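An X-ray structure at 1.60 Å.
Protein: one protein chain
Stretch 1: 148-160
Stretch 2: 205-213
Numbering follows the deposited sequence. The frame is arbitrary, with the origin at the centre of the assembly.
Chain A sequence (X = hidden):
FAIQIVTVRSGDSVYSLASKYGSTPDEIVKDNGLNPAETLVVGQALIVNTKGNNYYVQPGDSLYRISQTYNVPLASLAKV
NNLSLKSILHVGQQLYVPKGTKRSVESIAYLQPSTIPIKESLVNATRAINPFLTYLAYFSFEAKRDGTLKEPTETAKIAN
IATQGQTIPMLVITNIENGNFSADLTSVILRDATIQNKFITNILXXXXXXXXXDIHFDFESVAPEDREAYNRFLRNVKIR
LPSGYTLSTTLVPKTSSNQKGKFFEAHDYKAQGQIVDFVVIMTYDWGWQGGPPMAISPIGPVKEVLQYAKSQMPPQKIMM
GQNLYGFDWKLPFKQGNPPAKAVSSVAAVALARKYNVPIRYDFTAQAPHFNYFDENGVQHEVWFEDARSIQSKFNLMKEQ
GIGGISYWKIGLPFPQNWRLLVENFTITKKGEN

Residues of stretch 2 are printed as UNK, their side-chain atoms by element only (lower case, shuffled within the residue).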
# COMPACT_ATOMS: atom_id res chain seq x y z
N THR A 148 20.00 11.16 -20.23
CA THR A 148 20.69 10.73 -19.01
C THR A 148 19.69 10.78 -17.86
O THR A 148 18.55 11.21 -18.04
CB THR A 148 21.92 11.63 -18.69
OG1 THR A 148 21.51 12.96 -18.35
CG2 THR A 148 22.90 11.65 -19.86
N LEU A 149 20.12 10.30 -16.70
CA LEU A 149 19.31 10.25 -15.49
C LEU A 149 19.93 11.09 -14.38
O LEU A 149 21.15 11.08 -14.21
CB LEU A 149 19.16 8.81 -15.00
CG LEU A 149 18.48 7.77 -15.91
CD1 LEU A 149 18.67 6.34 -15.37
CD2 LEU A 149 16.99 8.05 -16.05
N LYS A 150 19.09 11.78 -13.62
CA LYS A 150 19.50 12.40 -12.36
C LYS A 150 19.37 11.38 -11.24
O LYS A 150 18.26 10.95 -10.94
CB LYS A 150 18.63 13.61 -12.03
CG LYS A 150 19.08 14.37 -10.81
CD LYS A 150 18.13 15.48 -10.44
CE LYS A 150 18.54 16.12 -9.11
NZ LYS A 150 17.61 17.19 -8.70
N GLU A 151 20.49 10.99 -10.65
CA GLU A 151 20.48 9.99 -9.58
C GLU A 151 20.11 10.64 -8.25
O GLU A 151 20.64 11.70 -7.91
CB GLU A 151 21.84 9.32 -9.43
CG GLU A 151 22.31 8.54 -10.64
CD GLU A 151 23.41 7.55 -10.29
OE1 GLU A 151 23.69 7.35 -9.09
OE2 GLU A 151 23.98 6.95 -11.23
N PRO A 152 19.22 9.99 -7.48
CA PRO A 152 18.94 10.47 -6.12
C PRO A 152 20.07 10.16 -5.14
O PRO A 152 20.89 9.29 -5.41
CB PRO A 152 17.67 9.70 -5.74
CG PRO A 152 17.72 8.46 -6.54
CD PRO A 152 18.39 8.83 -7.84
N THR A 153 20.09 10.85 -4.00
CA THR A 153 21.23 10.74 -3.10
C THR A 153 21.32 9.35 -2.48
O THR A 153 20.30 8.70 -2.26
CB THR A 153 21.15 11.81 -1.98
OG1 THR A 153 22.34 11.77 -1.19
CG2 THR A 153 19.94 11.61 -1.08
N GLU A 154 22.55 8.90 -2.22
CA GLU A 154 22.80 7.65 -1.48
C GLU A 154 22.13 6.43 -2.12
O GLU A 154 21.66 5.53 -1.42
CB GLU A 154 22.33 7.83 -0.03
CG GLU A 154 22.97 9.02 0.68
CD GLU A 154 22.36 9.30 2.05
OE1 GLU A 154 22.31 8.37 2.89
OE2 GLU A 154 21.91 10.44 2.27
N THR A 155 22.11 6.39 -3.45
CA THR A 155 21.48 5.28 -4.16
C THR A 155 22.16 3.96 -3.82
O THR A 155 21.48 2.97 -3.60
CB THR A 155 21.50 5.49 -5.70
OG1 THR A 155 20.60 6.56 -6.02
CG2 THR A 155 21.01 4.28 -6.42
N ALA A 156 23.49 3.93 -3.78
CA ALA A 156 24.19 2.68 -3.50
C ALA A 156 23.82 2.14 -2.12
O ALA A 156 23.67 0.93 -1.94
CB ALA A 156 25.70 2.88 -3.61
N LYS A 157 23.71 3.03 -1.14
CA LYS A 157 23.33 2.64 0.22
C LYS A 157 21.97 1.95 0.25
O LYS A 157 21.79 0.92 0.91
CB LYS A 157 23.30 3.87 1.14
CG LYS A 157 22.90 3.58 2.60
CD LYS A 157 22.86 4.84 3.47
CE LYS A 157 24.24 5.46 3.64
NZ LYS A 157 24.21 6.66 4.52
N ILE A 158 21.00 2.56 -0.43
CA ILE A 158 19.62 2.06 -0.42
C ILE A 158 19.52 0.74 -1.20
O ILE A 158 18.88 -0.20 -0.75
CB ILE A 158 18.67 3.11 -1.00
CG1 ILE A 158 18.70 4.40 -0.15
CG2 ILE A 158 17.25 2.59 -1.09
CD1 ILE A 158 18.33 4.22 1.31
N ALA A 159 20.18 0.65 -2.34
CA ALA A 159 20.17 -0.60 -3.11
C ALA A 159 20.80 -1.73 -2.33
O ALA A 159 20.34 -2.87 -2.41
CB ALA A 159 20.88 -0.42 -4.44
N ASN A 160 21.87 -1.43 -1.60
CA ASN A 160 22.56 -2.46 -0.83
C ASN A 160 21.70 -2.98 0.32
O ASN A 160 21.74 -4.16 0.65
CB ASN A 160 23.88 -1.92 -0.28
CG ASN A 160 24.75 -3.02 0.33
OD1 ASN A 160 24.85 -4.12 -0.20
ND2 ASN A 160 25.37 -2.71 1.46
N UNK A 205 22.87 0.46 -18.05
CA UNK A 205 24.12 0.58 -17.32
C UNK A 205 23.88 0.96 -15.86
O UNK A 205 24.54 0.45 -14.97
o UNK A 205 26.39 3.44 -19.53
c UNK A 205 26.43 2.28 -19.95
c UNK A 205 25.03 1.63 -17.96
n UNK A 205 27.07 1.93 -21.07
c UNK A 205 25.72 1.15 -19.22
N UNK A 206 22.90 1.83 -15.61
CA UNK A 206 22.54 2.21 -14.24
C UNK A 206 21.97 1.01 -13.46
O UNK A 206 22.40 0.74 -12.34
c UNK A 206 21.53 3.38 -14.23
o UNK A 206 22.11 4.53 -14.85
c UNK A 206 21.12 3.74 -12.80
N UNK A 207 21.06 0.26 -14.08
CA UNK A 207 20.47 -0.92 -13.45
C UNK A 207 21.54 -1.94 -13.10
O UNK A 207 21.56 -2.48 -11.99
c UNK A 207 19.43 -1.54 -14.35
N UNK A 208 22.44 -2.20 -14.04
CA UNK A 208 23.47 -3.18 -13.81
C UNK A 208 24.43 -2.71 -12.73
O UNK A 208 24.90 -3.51 -11.92
c UNK A 208 25.43 -4.29 -14.99
o UNK A 208 25.60 -5.36 -17.09
o UNK A 208 27.04 -3.76 -16.64
c UNK A 208 26.08 -4.50 -16.33
c UNK A 208 24.19 -3.47 -15.12
N UNK A 209 24.70 -1.41 -12.67
CA UNK A 209 25.58 -0.88 -11.64
C UNK A 209 25.05 -1.10 -10.20
O UNK A 209 25.82 -1.43 -9.30
n UNK A 209 28.03 4.78 -10.09
c UNK A 209 27.80 3.32 -9.91
c UNK A 209 26.94 2.72 -11.02
c UNK A 209 25.82 0.61 -11.85
c UNK A 209 26.70 1.25 -10.78
N UNK A 210 23.75 -0.98 -10.00
CA UNK A 210 23.19 -1.01 -8.65
C UNK A 210 22.43 -2.29 -8.33
O UNK A 210 21.85 -2.41 -7.24
c UNK A 210 24.35 3.95 -8.34
c UNK A 210 23.00 1.51 -8.39
c UNK A 210 23.40 3.71 -9.31
o UNK A 210 25.01 5.16 -8.33
c UNK A 210 24.64 2.98 -7.39
c UNK A 210 22.73 2.50 -9.33
c UNK A 210 23.96 1.78 -7.42
c UNK A 210 22.27 0.19 -8.42
N UNK A 211 22.42 -3.24 -9.25
CA UNK A 211 21.74 -4.51 -9.03
C UNK A 211 20.23 -4.36 -9.07
O UNK A 211 19.49 -5.13 -8.45
N UNK A 212 19.78 -3.36 -9.81
CA UNK A 212 18.36 -3.08 -9.92
C UNK A 212 17.74 -3.92 -11.02
O UNK A 212 17.73 -3.52 -12.19
c UNK A 212 18.14 -1.59 -10.15
c UNK A 212 18.37 -0.75 -8.91
s UNK A 212 18.59 0.99 -9.36
c UNK A 212 18.64 1.76 -7.75
N UNK A 213 17.24 -5.10 -10.66
CA UNK A 213 16.80 -6.05 -11.67
C UNK A 213 15.39 -5.81 -12.21
O UNK A 213 14.96 -6.49 -13.13
n UNK A 213 18.27 -9.52 -9.01
c UNK A 213 18.49 -9.36 -10.45
n UNK A 213 17.84 -10.73 -7.11
c UNK A 213 16.93 -7.49 -11.13
c UNK A 213 18.38 -7.92 -10.92
c UNK A 213 18.02 -10.68 -8.42
n UNK A 213 17.95 -11.80 -9.12

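Position 205 lies on a helix that enters the stretch from earlier in the chain. Its side chain has three carbons, the third carrying one oxygen and one nitrogen, and its CB comes no nearer than 8.3 Å to Leu149 CD1. A terminal amide on a two-carbon arm is glutamine, Gln205.

At position 206 a single carbon carries one oxygen and one carbon. This short branched side chain points toward stretch 1, where its oxygen lies 3.9 Å from CD1 of Leu149. Beta-branching with a hydroxyl identifies Thr206. The approach to Leu149 is one of packing, and OG1 finds its hydrogen bond elsewhere in the structure.

Position 207 has one side-chain carbon, buried and out of reach of stretch 1, and is Ala207. At 208, three carbons end in two oxygens on the last of them, a carboxylate on a two-carbon arm; this is Glu208, exposed and far from the other stretch.

Position 209 carries four carbons in a row ending in nitrogen. Although its CA-to-CB bond points toward stretch 1, its terminal nitrogen comes no closer than 4.7 Å to Glu151 OE2, and it adds little to the contact. The pattern is that of lysine, and the chain of Lys209 is fully extended, with all four chi angles t.

Position 210 shows one carbon leading to a ring of six carbons that bears one oxygen. That oxygen is 2.7 Å from OE1 of Glu151, and the ring lies against the start of helix 155-160. A phenol ring can only be tyrosine, Tyr210. Its OH donates a hydrogen bond to Glu151 OE1, which sits at the ring edge, near its plane. One face is covered by Thr155, whose CG2 is 3.6 Å from the ring centroid and 5° off the normal, a CH-pi contact. Ala156 CB packs 3.9 Å from Tyr210 CE1, and Ala159 CB comes within 3.6 Å of the backbone O of Tyr210.

Position 211 has no side-chain atoms and is Gly211. It is the first residue to leave helical geometry, with a phi of 72° that by itself favours glycine. At 212 the side chain is an unbranched run of two carbons, sulfur and one carbon. Its CA-to-CB bond points sideways, yet its end comes nearer, the last carbon 3.7 Å from Thr155 CG2; a thioether of this length is methionine, Met212. At 213, three carbons, a nitrogen and a carbon with two more nitrogens form a guanidinium; Arg213 makes no contact with stretch 1.

The contact is small, burying 351 Å² in all, and Tyr210 is its centre. The helices cross at -60° with their axes 11.1 Å apart at closest approach, a gap that the tyrosine ring helps to fill. Thr155 has two roles: its OG1 donates to Pro152 O over 2.8 Å, while its CG2 meets both Tyr210 and Met212. Glu151 holds the phenol oxygen at the exposed margin, and Leu149 with Thr206 extends the packing along the chain.

Stretch 2 205-213: QTAEKYGMR
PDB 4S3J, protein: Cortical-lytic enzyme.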